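Local coordinates for putative isochorismatase (Burkholderia xenovorans, PDB 3OQP), which is a putative isochorismatase-family hydrolase, probably working through a cysteine-based catalytic triad on a substrate not yet established, at residues 108-120 with 135-149. Residues are numbered along the deposited sequence; the frame is centred on the assembly and turned at random.
Sequences QIDTLTVTGYMTH and LAVEFLHDATGSVPY
His120 is held at both ring nitrogens by the segment 135-149. Ser146 OG lies 2.9 Å from His120 ND1 in a hydrogen bond in which either atom could be the donor, while NE2 donates, within the imidazole plane, to Tyr149 OH at 2.9 Å. The planes of the His120 and Tyr149 rings stand at 88°, and this pair of bonds fixes the rotation of the imidazole. With CG between its backbone N and carbonyl carbon (chi1 61°), His120 turns its ring edge to Ser146 and Tyr149. Beside it, Met118, present as selenomethionine, brings SE to 3.8 Å from Val147 CG2 and its methyl CE against Tyr149 OH. Thr119 N bonds to Gly145 O from above the carbonyl plane; the methyl CG2 of Thr119 touches Phe139 CZ (3.7 Å), the two side chains roughly at right angles, and OG1 hydrogen-bonds to ND1 of His162. Upstream, strands 111-115 and 136-140 run parallel, with bonds alternating from Asp110 O to Leu140 N. On one face Thr113 OG1, set opposite its carbonyl carbon (chi1 -54°), donates to the anti lone pair of Glu138 OE1 at 2.7 Å, and Thr111 CG2 packs on the same carboxylate, whose OE2 forms a salt bridge with Arg7. On the other face Val114 meets Val137, CG2 to CG1 at 4.1 Å. Gly116 N bonds to O of Ala143, which ends the type I turn from Leu140. These adjacent strands form a beta-alpha-beta crossover through helix 124-132; 111-115 continues into the cis-peptide loop, where Met118 N bonds to 3-sulfinoalanine, the oxidised Cys122, probably the nucleophile, as in isochorismatase-like hydrolases.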
ATOM      1  N   GLN A 108     -23.540  -9.289   4.501  1.00 11.64           N
ATOM      2  CA  GLN A 108     -22.998 -10.413   3.731  1.00 12.49           C
ATOM      3  C   GLN A 108     -21.984 -10.012   2.631  1.00 11.52           C
ATOM      4  O   GLN A 108     -21.774 -10.737   1.660  1.00 11.96           O
ATOM      5  CB  GLN A 108     -24.144 -11.229   2.974  1.00 14.77           C
ATOM      6  CG  GLN A 108     -25.323 -11.638   3.711  1.00 17.10           C
ATOM      7  CD  GLN A 108     -26.086 -12.720   3.008  1.00 16.93           C
ATOM      8  OE1 GLN A 108     -26.621 -12.567   1.877  1.00 14.03           O
ATOM      9  NE2 GLN A 108     -26.196 -13.820   3.698  1.00 19.41           N
ATOM     10  N   ILE A 109     -21.359  -8.849   2.766  1.00  9.94           N
ATOM     11  CA  ILE A 109     -20.452  -8.392   1.712  1.00 10.16           C
ATOM     12  C   ILE A 109     -19.227  -9.279   1.614  1.00 11.12           C
ATOM     13  O   ILE A 109     -18.547  -9.514   2.628  1.00 12.41           O
ATOM     14  CB  ILE A 109     -20.035  -6.933   1.973  1.00 10.35           C
ATOM     15  CG1 ILE A 109     -21.264  -6.023   2.054  1.00 12.06           C
ATOM     16  CG2 ILE A 109     -18.966  -6.458   0.937  1.00 10.76           C
ATOM     17  CD1 ILE A 109     -22.207  -6.021   0.845  1.00 10.60           C
ATOM     18  N   ASP A 110     -18.922  -9.766   0.407  1.00 11.04           N
ATOM     19  CA  ASP A 110     -17.739 -10.556   0.174  1.00 10.99           C
ATOM     20  C   ASP A 110     -16.750  -9.817  -0.723  1.00 10.44           C
ATOM     21  O   ASP A 110     -15.592 -10.276  -0.866  1.00 12.38           O
ATOM     22  CB  ASP A 110     -18.024 -11.989  -0.339  1.00 11.08           C
ATOM     23  CG  ASP A 110     -18.668 -12.070  -1.692  1.00 13.01           C
ATOM     24  OD1 ASP A 110     -18.747 -11.067  -2.438  1.00 12.07           O
ATOM     25  OD2 ASP A 110     -19.110 -13.210  -2.017  1.00 14.19           O
ATOM     26  N   THR A 111     -17.162  -8.682  -1.291  1.00  9.94           N
ATOM     27  CA  THR A 111     -16.402  -7.956  -2.313  1.00 10.01           C
ATOM     28  C   THR A 111     -16.562  -6.464  -2.090  1.00 10.75           C
ATOM     29  O   THR A 111     -17.689  -5.977  -2.084  1.00 11.27           O
ATOM     30  CB  THR A 111     -16.875  -8.320  -3.739  1.00 10.71           C
ATOM     31  OG1 THR A 111     -16.836  -9.729  -3.893  1.00 12.74           O
ATOM     32  CG2 THR A 111     -16.016  -7.707  -4.828  1.00 11.56           C
ATOM     33  N   LEU A 112     -15.435  -5.751  -1.880  1.00 10.26           N
ATOM     34  CA  LEU A 112     -15.492  -4.320  -1.634  1.00  9.94           C
ATOM     35  C   LEU A 112     -14.988  -3.630  -2.879  1.00  8.73           C
ATOM     36  O   LEU A 112     -13.848  -3.886  -3.296  1.00  9.75           O
ATOM     37  CB  LEU A 112     -14.608  -3.949  -0.450  1.00 10.68           C
ATOM     38  CG  LEU A 112     -14.597  -2.493  -0.034  1.00 11.46           C
ATOM     39  CD1 LEU A 112     -15.975  -2.018   0.539  1.00 12.65           C
ATOM     40  CD2 LEU A 112     -13.457  -2.244   0.973  1.00 15.02           C
ATOM     41  N   THR A 113     -15.838  -2.820  -3.509  1.00  8.81           N
ATOM     42  CA  THR A 113     -15.472  -2.110  -4.745  1.00  8.33           C
ATOM     43  C   THR A 113     -15.078  -0.668  -4.353  1.00  8.17           C
ATOM     44  O   THR A 113     -15.870   0.113  -3.800  1.00  9.69           O
ATOM     45  CB  THR A 113     -16.644  -2.042  -5.711  1.00 10.08           C
ATOM     46  OG1 THR A 113     -17.148  -3.373  -5.942  1.00 10.52           O
ATOM     47  CG2 THR A 113     -16.221  -1.445  -7.093  1.00  9.04           C
ATOM     48  N   VAL A 114     -13.823  -0.298  -4.637  1.00  8.89           N
ATOM     49  CA  VAL A 114     -13.224   0.949  -4.170  1.00  9.81           C
ATOM     50  C   VAL A 114     -13.201   1.990  -5.290  1.00  8.21           C
ATOM     51  O   VAL A 114     -12.724   1.754  -6.427  1.00  9.63           O
ATOM     52  CB  VAL A 114     -11.805   0.690  -3.681  1.00  9.95           C
ATOM     53  CG1 VAL A 114     -11.066   1.994  -3.322  1.00 13.15           C
ATOM     54  CG2 VAL A 114     -11.871  -0.235  -2.470  1.00 10.51           C
ATOM     55  N   THR A 115     -13.694   3.176  -4.939  1.00  8.80           N
ATOM     56  CA  THR A 115     -13.614   4.387  -5.726  1.00  8.78           C
ATOM     57  C   THR A 115     -13.213   5.537  -4.762  1.00  8.47           C
ATOM     58  O   THR A 115     -13.298   5.412  -3.517  1.00  8.95           O
ATOM     59  CB  THR A 115     -14.971   4.729  -6.400  1.00  9.84           C
ATOM     60  OG1 THR A 115     -15.950   5.023  -5.381  1.00 10.92           O
ATOM     61  CG2 THR A 115     -15.402   3.612  -7.342  1.00 11.31           C
ATOM     62  N   GLY A 116     -12.831   6.629  -5.352  1.00  8.90           N
ATOM     63  CA  GLY A 116     -12.462   7.811  -4.627  1.00  8.40           C
ATOM     64  C   GLY A 116     -10.948   7.959  -4.517  1.00  8.42           C
ATOM     65  O   GLY A 116     -10.190   7.369  -5.278  1.00  9.90           O
ATOM     66  N   TYR A 117     -10.547   8.831  -3.609  1.00  8.37           N
ATOM     67  CA  TYR A 117      -9.206   9.372  -3.563  1.00 10.17           C
ATOM     68  C   TYR A 117      -8.565   9.240  -2.192  1.00  8.58           C
ATOM     69  O   TYR A 117      -9.246   9.278  -1.172  1.00  9.84           O
ATOM     70  CB  TYR A 117      -9.256  10.882  -3.890  1.00 10.45           C
ATOM     71  CG  TYR A 117     -10.042  11.238  -5.149  1.00  9.74           C
ATOM     72  CD1 TYR A 117      -9.712  10.731  -6.390  1.00 10.20           C
ATOM     73  CD2 TYR A 117     -11.175  12.025  -5.059  1.00 10.25           C
ATOM     74  CE1 TYR A 117     -10.491  11.060  -7.523  1.00  9.79           C
ATOM     75  CE2 TYR A 117     -11.925  12.395  -6.174  1.00 12.33           C
ATOM     76  CZ  TYR A 117     -11.584  11.894  -7.420  1.00 11.70           C
ATOM     77  OH  TYR A 117     -12.403  12.226  -8.498  1.00 11.56           O
HETATM   78  N   MSE A 118      -7.227   9.192  -2.113  1.00  9.06           N
HETATM   79  CA  MSE A 118      -6.324   9.039  -3.236  1.00  8.13           C
HETATM   80  C   MSE A 118      -5.979   7.564  -3.424  1.00  8.11           C
HETATM   81  O   MSE A 118      -5.882   6.786  -2.482  1.00  9.01           O
HETATM   82  CB  MSE A 118      -5.018   9.744  -3.031  1.00 10.08           C
HETATM   83  CG  MSE A 118      -5.251  11.227  -2.902  1.00 10.82           C
HETATM   84 SE   MSE A 118      -3.596  12.306  -2.488  0.75  9.47          SE
HETATM   85  CE  MSE A 118      -3.478  11.850  -0.732  1.00 12.84           C
ATOM     86  N   THR A 119      -5.690   7.186  -4.665  1.00  8.25           N
ATOM     87  CA  THR A 119      -5.252   5.825  -5.115  1.00  7.75           C
ATOM     88  C   THR A 119      -4.230   5.219  -4.120  1.00  8.60           C
ATOM     89  O   THR A 119      -4.388   4.113  -3.600  1.00  8.77           O
ATOM     90  CB  THR A 119      -4.648   5.847  -6.497  1.00  8.42           C
ATOM     91  OG1 THR A 119      -5.709   6.175  -7.381  1.00  9.21           O
ATOM     92  CG2 THR A 119      -4.047   4.513  -6.806  1.00  8.76           C
ATOM     93  N   HIS A 120      -3.179   5.979  -3.861  1.00  8.64           N
ATOM     94  CA  HIS A 120      -1.983   5.554  -3.143  1.00  8.42           C
ATOM     95  C   HIS A 120      -1.990   5.737  -1.628  1.00  8.64           C
ATOM     96  O   HIS A 120      -0.989   5.380  -1.004  1.00  9.52           O
ATOM     97  CB  HIS A 120      -0.804   6.295  -3.782  1.00  8.59           C
ATOM     98  CG  HIS A 120      -0.954   7.757  -3.655  1.00  8.94           C
ATOM     99  ND1 HIS A 120      -1.657   8.500  -4.585  1.00  8.92           N
ATOM    100  CD2 HIS A 120      -0.547   8.604  -2.690  1.00 11.58           C
ATOM    101  CE1 HIS A 120      -1.722   9.759  -4.125  1.00  9.39           C
ATOM    102  NE2 HIS A 120      -1.029   9.845  -2.991  1.00 10.50           N
ATOM    103  N   LEU A 135     -11.682 -10.136   2.607  1.00 12.90           N
ATOM    104  CA  LEU A 135     -12.590  -9.629   1.561  1.00 12.20           C
ATOM    105  C   LEU A 135     -11.887  -9.671   0.213  1.00 12.25           C
ATOM    106  O   LEU A 135     -10.671  -9.433   0.132  1.00 14.07           O
ATOM    107  CB  LEU A 135     -12.974  -8.187   1.864  1.00 13.00           C
ATOM    108  CG  LEU A 135     -13.900  -7.935   3.037  1.00 12.52           C
ATOM    109  CD1 LEU A 135     -13.960  -6.441   3.349  1.00 15.20           C
ATOM    110  CD2 LEU A 135     -15.267  -8.463   2.595  1.00 17.95           C
ATOM    111  N   ALA A 136     -12.649  -9.970  -0.846  1.00 11.18           N
ATOM    112  CA  ALA A 136     -12.193  -9.684  -2.198  1.00 11.52           C
ATOM    113  C   ALA A 136     -12.329  -8.194  -2.413  1.00 10.27           C
ATOM    114  O   ALA A 136     -13.208  -7.565  -1.793  1.00 11.13           O
ATOM    115  CB  ALA A 136     -13.042 -10.462  -3.180  1.00 11.95           C
ATOM    116  N   VAL A 137     -11.483  -7.615  -3.251  1.00 10.48           N
ATOM    117  CA  VAL A 137     -11.495  -6.188  -3.466  1.00 10.49           C
ATOM    118  C   VAL A 137     -11.478  -5.923  -4.966  1.00  9.92           C
ATOM    119  O   VAL A 137     -10.831  -6.665  -5.747  1.00 10.19           O
ATOM    120  CB  VAL A 137     -10.267  -5.507  -2.849  1.00 10.94           C
ATOM    121  CG1 VAL A 137     -10.253  -3.975  -3.184  1.00 12.53           C
ATOM    122  CG2 VAL A 137     -10.253  -5.735  -1.344  1.00 13.18           C
ATOM    123  N   GLU A 138     -12.215  -4.921  -5.401  1.00  9.30           N
ATOM    124  CA  GLU A 138     -12.188  -4.398  -6.757  1.00  9.46           C
ATOM    125  C   GLU A 138     -11.767  -2.929  -6.669  1.00  8.36           C
ATOM    126  O   GLU A 138     -12.067  -2.214  -5.688  1.00 10.23           O
ATOM    127  CB  GLU A 138     -13.576  -4.525  -7.391  1.00  9.00           C
ATOM    128  CG  GLU A 138     -14.006  -5.989  -7.489  1.00 10.68           C
ATOM    129  CD  GLU A 138     -15.429  -6.204  -7.911  1.00  9.67           C
ATOM    130  OE1 GLU A 138     -16.295  -5.366  -7.597  1.00 12.01           O
ATOM    131  OE2 GLU A 138     -15.691  -7.274  -8.520  1.00 13.48           O
ATOM    132  N   PHE A 139     -11.050  -2.459  -7.697  1.00  8.89           N
ATOM    133  CA  PHE A 139     -10.541  -1.060  -7.746  1.00  9.72           C
ATOM    134  C   PHE A 139     -10.855  -0.501  -9.112  1.00  8.01           C
ATOM    135  O   PHE A 139     -10.432  -1.098 -10.133  1.00  9.42           O
ATOM    136  CB  PHE A 139      -9.029  -1.064  -7.492  1.00  8.75           C
ATOM    137  CG  PHE A 139      -8.358   0.273  -7.609  1.00  8.59           C
ATOM    138  CD1 PHE A 139      -8.411   1.189  -6.588  1.00  9.35           C
ATOM    139  CD2 PHE A 139      -7.640   0.601  -8.743  1.00 10.12           C
ATOM    140  CE1 PHE A 139      -7.759   2.379  -6.732  1.00 10.86           C
ATOM    141  CE2 PHE A 139      -6.994   1.856  -8.817  1.00 11.07           C
ATOM    142  CZ  PHE A 139      -7.093   2.727  -7.838  1.00 10.46           C
ATOM    143  N   LEU A 140     -11.639   0.579  -9.152  1.00  8.75           N
ATOM    144  CA  LEU A 140     -12.052   1.191 -10.386  1.00  9.63           C
ATOM    145  C   LEU A 140     -11.019   2.254 -10.797  1.00  8.90           C
ATOM    146  O   LEU A 140     -10.982   3.362 -10.221  1.00  9.28           O
ATOM    147  CB  LEU A 140     -13.478   1.741 -10.294  1.00  9.09           C
ATOM    148  CG  LEU A 140     -14.495   0.684  -9.860  1.00 10.12           C
ATOM    149  CD1 LEU A 140     -15.936   1.209  -9.975  1.00 11.52           C
ATOM    150  CD2 LEU A 140     -14.311  -0.689 -10.544  1.00 11.99           C
ATOM    151  N   HIS A 141     -10.170   1.908 -11.787  1.00  9.77           N
ATOM    152  CA  HIS A 141      -8.974   2.705 -12.071  1.00  9.42           C
ATOM    153  C   HIS A 141      -9.345   4.092 -12.642  1.00  9.14           C
ATOM    154  O   HIS A 141      -8.501   4.982 -12.693  1.00 11.89           O
ATOM    155  CB  HIS A 141      -8.001   1.976 -12.967  1.00 10.30           C
ATOM    156  CG  HIS A 141      -8.554   1.680 -14.303  1.00 11.97           C
ATOM    157  ND1 HIS A 141      -8.788   2.667 -15.219  1.00 13.33           N
ATOM    158  CD2 HIS A 141      -8.938   0.517 -14.850  1.00 13.27           C
ATOM    159  CE1 HIS A 141      -9.204   2.082 -16.337  1.00 13.90           C
ATOM    160  NE2 HIS A 141      -9.359   0.792 -16.118  1.00 16.36           N
ATOM    161  N   ASP A 142     -10.562   4.249 -13.127  1.00  8.65           N
ATOM    162  CA  ASP A 142     -11.013   5.490 -13.763  1.00  8.43           C
ATOM    163  C   ASP A 142     -11.961   6.288 -12.864  1.00  8.68           C
ATOM    164  O   ASP A 142     -12.503   7.319 -13.287  1.00 10.33           O
ATOM    165  CB  ASP A 142     -11.584   5.164 -15.138  1.00  9.77           C
ATOM    166  CG  ASP A 142     -12.812   4.283 -15.075  1.00  9.72           C
ATOM    167  OD1 ASP A 142     -13.272   3.948 -14.000  1.00 12.61           O
ATOM    168  OD2 ASP A 142     -13.253   3.891 -16.190  1.00 13.16           O
ATOM    169  N   ALA A 143     -12.147   5.827 -11.602  1.00  8.47           N
ATOM    170  CA  ALA A 143     -12.974   6.455 -10.584  1.00  8.29           C
ATOM    171  C   ALA A 143     -12.186   6.707  -9.316  1.00  9.00           C
ATOM    172  O   ALA A 143     -12.769   6.855  -8.240  1.00  9.43           O
ATOM    173  CB  ALA A 143     -14.201   5.612 -10.342  1.00  8.76           C
ATOM    174  N   THR A 144     -10.896   6.859  -9.493  1.00  8.82           N
ATOM    175  CA  THR A 144      -9.898   7.041  -8.455  1.00  8.70           C
ATOM    176  C   THR A 144      -8.846   8.047  -8.943  1.00  8.41           C
ATOM    177  O   THR A 144      -8.983   8.590 -10.029  1.00 10.08           O
ATOM    178  CB  THR A 144      -9.286   5.713  -8.058  1.00  8.49           C
ATOM    179  OG1 THR A 144      -8.776   5.052  -9.222  1.00  9.27           O
ATOM    180  CG2 THR A 144     -10.335   4.795  -7.401  1.00  9.24           C
ATOM    181  N   GLY A 145      -7.766   8.280  -8.221  1.00  8.69           N
ATOM    182  CA  GLY A 145      -6.700   9.129  -8.731  1.00  8.41           C
ATOM    183  C   GLY A 145      -5.667   9.556  -7.711  1.00  8.48           C
ATOM    184  O   GLY A 145      -5.864   9.352  -6.477  1.00  9.19           O
ATOM    185  N   SER A 146      -4.607  10.166  -8.240  1.00  9.16           N
ATOM    186  CA  SER A 146      -3.428  10.566  -7.486  1.00  9.55           C
ATOM    187  C   SER A 146      -3.038  12.002  -7.769  1.00  9.93           C
ATOM    188  O   SER A 146      -3.635  12.674  -8.628  1.00  9.97           O
ATOM    189  CB  SER A 146      -2.224   9.643  -7.790  1.00 10.65           C
ATOM    190  OG  SER A 146      -2.468   8.298  -7.396  1.00 11.85           O
ATOM    191  N   VAL A 147      -2.077  12.456  -6.978  1.00  9.22           N
ATOM    192  CA  VAL A 147      -1.458  13.790  -7.064  1.00  9.81           C
ATOM    193  C   VAL A 147       0.043  13.490  -7.219  1.00  9.84           C
ATOM    194  O   VAL A 147       0.504  12.435  -6.839  1.00 10.37           O
ATOM    195  CB  VAL A 147      -1.701  14.653  -5.794  1.00  9.80           C
ATOM    196  CG1 VAL A 147      -3.200  14.735  -5.529  1.00 12.28           C
ATOM    197  CG2 VAL A 147      -0.940  14.140  -4.569  1.00 11.23           C
ATOM    198  N   PRO A 148       0.841  14.438  -7.748  1.00 10.47           N
ATOM    199  CA  PRO A 148       2.312  14.243  -7.802  1.00  9.96           C
ATOM    200  C   PRO A 148       2.918  14.577  -6.420  1.00  9.00           C
ATOM    201  O   PRO A 148       2.369  15.373  -5.634  1.00 10.27           O
ATOM    202  CB  PRO A 148       2.754  15.234  -8.871  1.00  9.99           C
ATOM    203  CG  PRO A 148       1.791  16.371  -8.660  1.00 11.85           C
ATOM    204  CD  PRO A 148       0.437  15.670  -8.432  1.00 10.33           C
ATOM    205  N   TYR A 149       4.064  13.972  -6.131  1.00  9.85           N
ATOM    206  CA  TYR A 149       4.770  14.195  -4.886  1.00 10.56           C
ATOM    207  C   TYR A 149       6.283  14.353  -5.191  1.00  9.29           C
ATOM    208  O   TYR A 149       6.851  13.648  -6.060  1.00 10.86           O
ATOM    209  CB  TYR A 149       4.712  12.970  -3.962  1.00 11.35           C
ATOM    210  CG  TYR A 149       3.411  12.685  -3.259  1.00 10.55           C
ATOM    211  CD1 TYR A 149       2.543  13.662  -2.874  1.00 11.88           C
ATOM    212  CD2 TYR A 149       3.161  11.412  -2.800  1.00  9.60           C
ATOM    213  CE1 TYR A 149       1.394  13.370  -2.142  1.00 11.38           C
ATOM    214  CE2 TYR A 149       2.004  11.098  -2.051  1.00 10.00           C
ATOM    215  CZ  TYR A 149       1.127  12.091  -1.730  1.00 10.56           C
ATOM    216  OH  TYR A 149      -0.020  11.759  -1.046  1.00 11.63           O
TER